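Local coordinates for protein laccase (Botrytis aclada, PDB 3SQR) that oxidises phenolic substrates at a type 1 copper and probably reduces dioxygen to water at a trinuclear copper cluster, at residues V293-L304 and E369-H379. Sequence-based numbering, arbitrary orientation.
With MAN (alpha-D-mannopyranose), chain L.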
loop_
_atom_site.group_PDB
_atom_site.type_symbol
_atom_site.label_atom_id
_atom_site.label_comp_id
_atom_site.label_asym_id
_atom_site.label_seq_id
_atom_site.Cartn_x
_atom_site.Cartn_y
_atom_site.Cartn_z
ATOM N N VAL A 293 4.135 -3.315 -11.382
ATOM C CA VAL A 293 5.055 -4.016 -12.316
ATOM C C VAL A 293 4.350 -5.207 -12.943
ATOM O O VAL A 293 4.033 -6.214 -12.278
ATOM C CB VAL A 293 6.238 -4.486 -11.554
ATOM C CG1 VAL A 293 7.259 -5.245 -12.456
ATOM C CG2 VAL A 293 6.971 -3.294 -10.817
ATOM N N PRO A 294 4.152 -5.121 -14.246
ATOM C CA PRO A 294 3.628 -6.246 -14.980
ATOM C C PRO A 294 4.567 -7.447 -14.940
ATOM O O PRO A 294 5.775 -7.307 -15.015
ATOM C CB PRO A 294 3.500 -5.657 -16.391
ATOM C CG PRO A 294 3.307 -4.246 -16.192
ATOM C CD PRO A 294 4.259 -3.947 -15.130
ATOM N N ILE A 295 3.990 -8.642 -14.774
ATOM C CA ILE A 295 4.775 -9.855 -14.652
ATOM C C ILE A 295 4.352 -10.818 -15.752
ATOM O O ILE A 295 3.309 -10.682 -16.334
ATOM C CB ILE A 295 4.636 -10.556 -13.269
ATOM C CG1 ILE A 295 3.208 -10.989 -12.983
ATOM C CG2 ILE A 295 5.120 -9.582 -12.098
ATOM C CD1 ILE A 295 3.067 -11.988 -11.769
ATOM N N VAL A 296 5.246 -11.745 -16.043
ATOM C CA VAL A 296 4.891 -12.875 -16.909
ATOM C C VAL A 296 3.717 -13.588 -16.268
ATOM O O VAL A 296 3.819 -14.020 -15.132
ATOM C CB VAL A 296 6.100 -13.793 -17.044
ATOM C CG1 VAL A 296 5.731 -15.053 -17.948
ATOM C CG2 VAL A 296 7.182 -13.001 -17.631
ATOM N N PRO A 297 2.626 -13.774 -17.016
ATOM C CA PRO A 297 1.460 -14.370 -16.361
ATOM C C PRO A 297 1.700 -15.779 -15.802
ATOM O O PRO A 297 2.406 -16.586 -16.419
ATOM C CB PRO A 297 0.424 -14.407 -17.472
ATOM C CG PRO A 297 0.839 -13.290 -18.424
ATOM C CD PRO A 297 2.316 -13.289 -18.375
ATOM N N TYR A 298 1.131 -16.061 -14.633
ATOM C CA TYR A 298 1.094 -17.371 -14.056
ATOM C C TYR A 298 -0.277 -17.604 -13.451
ATOM O O TYR A 298 -1.040 -16.663 -13.140
ATOM C CB TYR A 298 2.211 -17.613 -13.060
ATOM C CG TYR A 298 1.998 -16.987 -11.679
ATOM C CD1 TYR A 298 2.340 -15.674 -11.452
ATOM C CD2 TYR A 298 1.473 -17.725 -10.641
ATOM C CE1 TYR A 298 2.180 -15.114 -10.204
ATOM C CE2 TYR A 298 1.305 -17.170 -9.369
ATOM C CZ TYR A 298 1.704 -15.840 -9.182
ATOM O OH TYR A 298 1.574 -15.236 -7.969
ATOM N N THR A 299 -0.643 -18.875 -13.364
ATOM C CA THR A 299 -1.954 -19.216 -12.842
ATOM C C THR A 299 -1.830 -19.749 -11.432
ATOM O O THR A 299 -0.860 -20.411 -11.041
ATOM C CB THR A 299 -2.679 -20.229 -13.757
ATOM O OG1 THR A 299 -1.824 -21.346 -13.977
ATOM C CG2 THR A 299 -3.039 -19.602 -15.062
ATOM N N THR A 300 -2.824 -19.413 -10.630
ATOM C CA THR A 300 -2.852 -19.817 -9.265
ATOM C C THR A 300 -4.311 -19.916 -8.840
ATOM O O THR A 300 -5.155 -19.201 -9.369
ATOM C CB THR A 300 -2.048 -18.825 -8.352
ATOM O OG1 THR A 300 -1.940 -19.412 -7.073
ATOM C CG2 THR A 300 -2.773 -17.408 -8.288
ATOM N N ASP A 301 -4.596 -20.800 -7.895
ATOM C CA ASP A 301 -5.940 -20.903 -7.319
ATOM C C ASP A 301 -6.184 -19.930 -6.176
ATOM O O ASP A 301 -7.342 -19.631 -5.846
ATOM C CB ASP A 301 -6.178 -22.326 -6.769
ATOM C CG ASP A 301 -6.309 -23.357 -7.864
ATOM O OD1 ASP A 301 -6.926 -23.058 -8.918
ATOM O OD2 ASP A 301 -5.779 -24.469 -7.642
ATOM N N THR A 302 -5.102 -19.525 -5.532
ATOM C CA THR A 302 -5.199 -18.596 -4.403
ATOM C C THR A 302 -4.045 -17.623 -4.517
ATOM O O THR A 302 -3.065 -17.897 -5.199
ATOM C CB THR A 302 -5.210 -19.261 -3.044
ATOM O OG1 THR A 302 -3.892 -19.600 -2.666
ATOM C CG2 THR A 302 -6.096 -20.508 -3.016
ATOM N N LEU A 303 -4.148 -16.487 -3.843
ATOM C CA LEU A 303 -3.151 -15.414 -4.085
ATOM C C LEU A 303 -2.885 -14.711 -2.746
ATOM O O LEU A 303 -3.796 -14.032 -2.177
ATOM C CB LEU A 303 -3.742 -14.467 -5.105
ATOM C CG LEU A 303 -2.927 -13.274 -5.613
ATOM C CD1 LEU A 303 -1.520 -13.679 -5.967
ATOM C CD2 LEU A 303 -3.618 -12.585 -6.769
ATOM N N LEU A 304 -1.669 -14.910 -2.243
ATOM C CA LEU A 304 -1.220 -14.385 -0.982
ATOM C C LEU A 304 -0.988 -12.895 -1.191
ATOM O O LEU A 304 -0.329 -12.526 -2.150
ATOM C CB LEU A 304 0.048 -15.058 -0.504
ATOM C CG LEU A 304 -0.095 -16.546 -0.109
ATOM C CD1 LEU A 304 1.298 -17.232 -0.109
ATOM C CD2 LEU A 304 -0.748 -16.622 1.240
ATOM N N GLU A 369 3.014 -15.685 4.044
ATOM C CA GLU A 369 4.011 -15.423 3.016
ATOM C C GLU A 369 3.483 -14.505 1.940
ATOM O O GLU A 369 2.244 -14.286 1.792
ATOM C CB GLU A 369 4.474 -16.739 2.381
ATOM C CG GLU A 369 5.025 -17.641 3.440
ATOM C CD GLU A 369 5.737 -18.843 2.906
ATOM O OE1 GLU A 369 6.009 -18.937 1.691
ATOM O OE2 GLU A 369 5.961 -19.728 3.741
ATOM N N ASP A 370 4.420 -14.041 1.125
ATOM C CA ASP A 370 4.059 -13.472 -0.142
ATOM C C ASP A 370 3.939 -14.625 -1.146
ATOM O O ASP A 370 4.298 -15.800 -0.837
ATOM C CB ASP A 370 5.121 -12.500 -0.673
ATOM C CG ASP A 370 5.198 -11.185 0.114
ATOM O OD1 ASP A 370 4.306 -10.877 0.923
ATOM O OD2 ASP A 370 6.132 -10.392 -0.176
ATOM N N GLU A 371 3.495 -14.281 -2.353
ATOM C CA GLU A 371 3.588 -15.230 -3.473
ATOM C C GLU A 371 5.029 -15.671 -3.641
ATOM O O GLU A 371 5.969 -14.934 -3.340
ATOM C CB GLU A 371 3.014 -14.661 -4.768
ATOM C CG GLU A 371 1.516 -14.628 -4.810
ATOM C CD GLU A 371 0.935 -16.005 -4.852
ATOM O OE1 GLU A 371 1.192 -16.694 -5.835
ATOM O OE2 GLU A 371 0.228 -16.394 -3.901
ATOM N N PRO A 372 5.204 -16.907 -4.110
ATOM C CA PRO A 372 6.602 -17.355 -4.118
ATOM C C PRO A 372 7.461 -16.521 -5.081
ATOM O O PRO A 372 7.014 -16.210 -6.173
ATOM C CB PRO A 372 6.493 -18.806 -4.611
ATOM C CG PRO A 372 5.092 -19.200 -4.526
ATOM C CD PRO A 372 4.257 -17.942 -4.554
ATOM N N VAL A 373 8.707 -16.235 -4.717
ATOM C CA VAL A 373 9.558 -15.451 -5.613
ATOM C C VAL A 373 9.643 -16.014 -7.002
ATOM O O VAL A 373 9.635 -15.259 -7.997
ATOM C CB VAL A 373 10.957 -15.188 -5.030
ATOM C CG1 VAL A 373 10.856 -14.224 -3.820
ATOM C CG2 VAL A 373 11.658 -16.495 -4.628
ATOM N N ALA A 374 9.673 -17.351 -7.113
ATOM C CA ALA A 374 9.785 -17.940 -8.474
ATOM C C ALA A 374 8.637 -17.666 -9.419
ATOM O O ALA A 374 8.796 -17.764 -10.632
ATOM C CB ALA A 374 10.055 -19.452 -8.386
ATOM N N SER A 375 7.484 -17.286 -8.850
ATOM C CA SER A 375 6.333 -16.959 -9.628
ATOM C C SER A 375 6.275 -15.515 -10.100
ATOM O O SER A 375 5.481 -15.185 -10.934
ATOM C CB SER A 375 5.066 -17.199 -8.825
ATOM O OG SER A 375 4.902 -18.504 -8.267
ATOM N N LEU A 376 7.110 -14.660 -9.553
ATOM C CA LEU A 376 6.949 -13.234 -9.777
ATOM C C LEU A 376 8.066 -12.692 -10.682
ATOM O O LEU A 376 9.071 -12.116 -10.188
ATOM C CB LEU A 376 6.944 -12.551 -8.426
ATOM C CG LEU A 376 5.862 -12.951 -7.410
ATOM C CD1 LEU A 376 6.037 -12.048 -6.119
ATOM C CD2 LEU A 376 4.454 -12.849 -8.016
ATOM N N VAL A 377 7.875 -12.851 -11.986
ATOM C CA VAL A 377 8.906 -12.526 -12.977
ATOM C C VAL A 377 8.477 -11.348 -13.784
ATOM O O VAL A 377 7.574 -11.450 -14.541
ATOM C CB VAL A 377 9.162 -13.745 -13.915
ATOM C CG1 VAL A 377 10.305 -13.428 -14.926
ATOM C CG2 VAL A 377 9.470 -14.942 -13.051
ATOM N N PRO A 378 9.099 -10.170 -13.568
ATOM C CA PRO A 378 8.736 -8.989 -14.315
ATOM C C PRO A 378 8.833 -9.263 -15.799
ATOM O O PRO A 378 9.780 -9.932 -16.267
ATOM C CB PRO A 378 9.754 -7.939 -13.841
ATOM C CG PRO A 378 10.104 -8.423 -12.449
ATOM C CD PRO A 378 10.188 -9.914 -12.629
ATOM N N HIS A 379 7.854 -8.766 -16.520
ATOM C CA HIS A 379 7.837 -8.914 -17.951
ATOM C C HIS A 379 8.985 -8.118 -18.555
ATOM O O HIS A 379 9.698 -8.617 -19.462
ATOM C CB HIS A 379 6.525 -8.426 -18.551
ATOM C CG HIS A 379 6.579 -8.384 -20.034
ATOM N ND1 HIS A 379 6.165 -9.452 -20.805
ATOM C CD2 HIS A 379 7.116 -7.481 -20.889
ATOM C CE1 HIS A 379 6.407 -9.186 -22.083
ATOM N NE2 HIS A 379 6.983 -8.001 -22.166
HETATM C C1 MAN L . 4.451 -19.375 -9.348
HETATM C C2 MAN L . 3.646 -20.457 -8.640
HETATM C C3 MAN L . 4.537 -21.359 -7.799
HETATM C C4 MAN L . 5.665 -21.918 -8.670
HETATM C C5 MAN L . 6.420 -20.751 -9.321
HETATM C C6 MAN L . 7.509 -21.273 -10.268
HETATM O O2 MAN L . 2.924 -21.178 -9.631
HETATM O O3 MAN L . 3.732 -22.351 -7.157
HETATM O O4 MAN L . 6.558 -22.620 -7.857
HETATM O O5 MAN L . 5.530 -19.940 -10.082
HETATM O O6 MAN L . 6.851 -22.015 -11.303
HETATM O O HOH W 1 5.792 -14.282 -13.328
HETATM O O HOH W 2 0.698 -19.240 -6.120
HETATM O O HOH W 3 2.207 -11.580 -2.100
#
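Ser375 lays its CB over the middle of the Tyr298 ring, 3.7 Å from the centroid and 12° off the normal, a CH-pi contact. Leu376 CD2 packs obliquely against the same ring, 3.9 Å from Tyr298 CE1, and also meets Ile295 CD1. Ser375 OG carries an O-linked mannose, whose C1 lies 3.6 Å from Tyr298 CD2, so the start of the sugar sits obliquely beside the ring while the serine CB covers the face. At the hydroxyl end, near the ring plane, Tyr298 OH donates to Glu371 OE1 over 2.6 Å, with ring and carboxylate planes only 14° apart. Glu371 CG lies 3.4 Å from Leu303 CD1, and the bend at chi2 (-68°) swings the carboxylate beyond it toward Tyr298 OH and Leu304 N. Its OE2 takes an almost straight bond from Leu304 N (2.9 Å) and a salt bridge from Arg365, while a water joins OE1 to Thr300 OG1; these partners should favour the charged form. Beyond Ile295, Val296 N donates to Val377 O (2.8 Å) and His379 N to Pro294 O, forming a single beta bridge between Ile295 and Pro378. A water ties Val296 O and Ser375 O to Val377 N. The connection leading to strand 387-398 thereby lies along 293-300, an edge strand of the second cupredoxin domain's sheet whose other side pairs with strand 285-290; Tyr311 of strand 310-316 touches Glu371 and Leu376, and Arg498 of strand 498-499 reaches Pro378 and Val293.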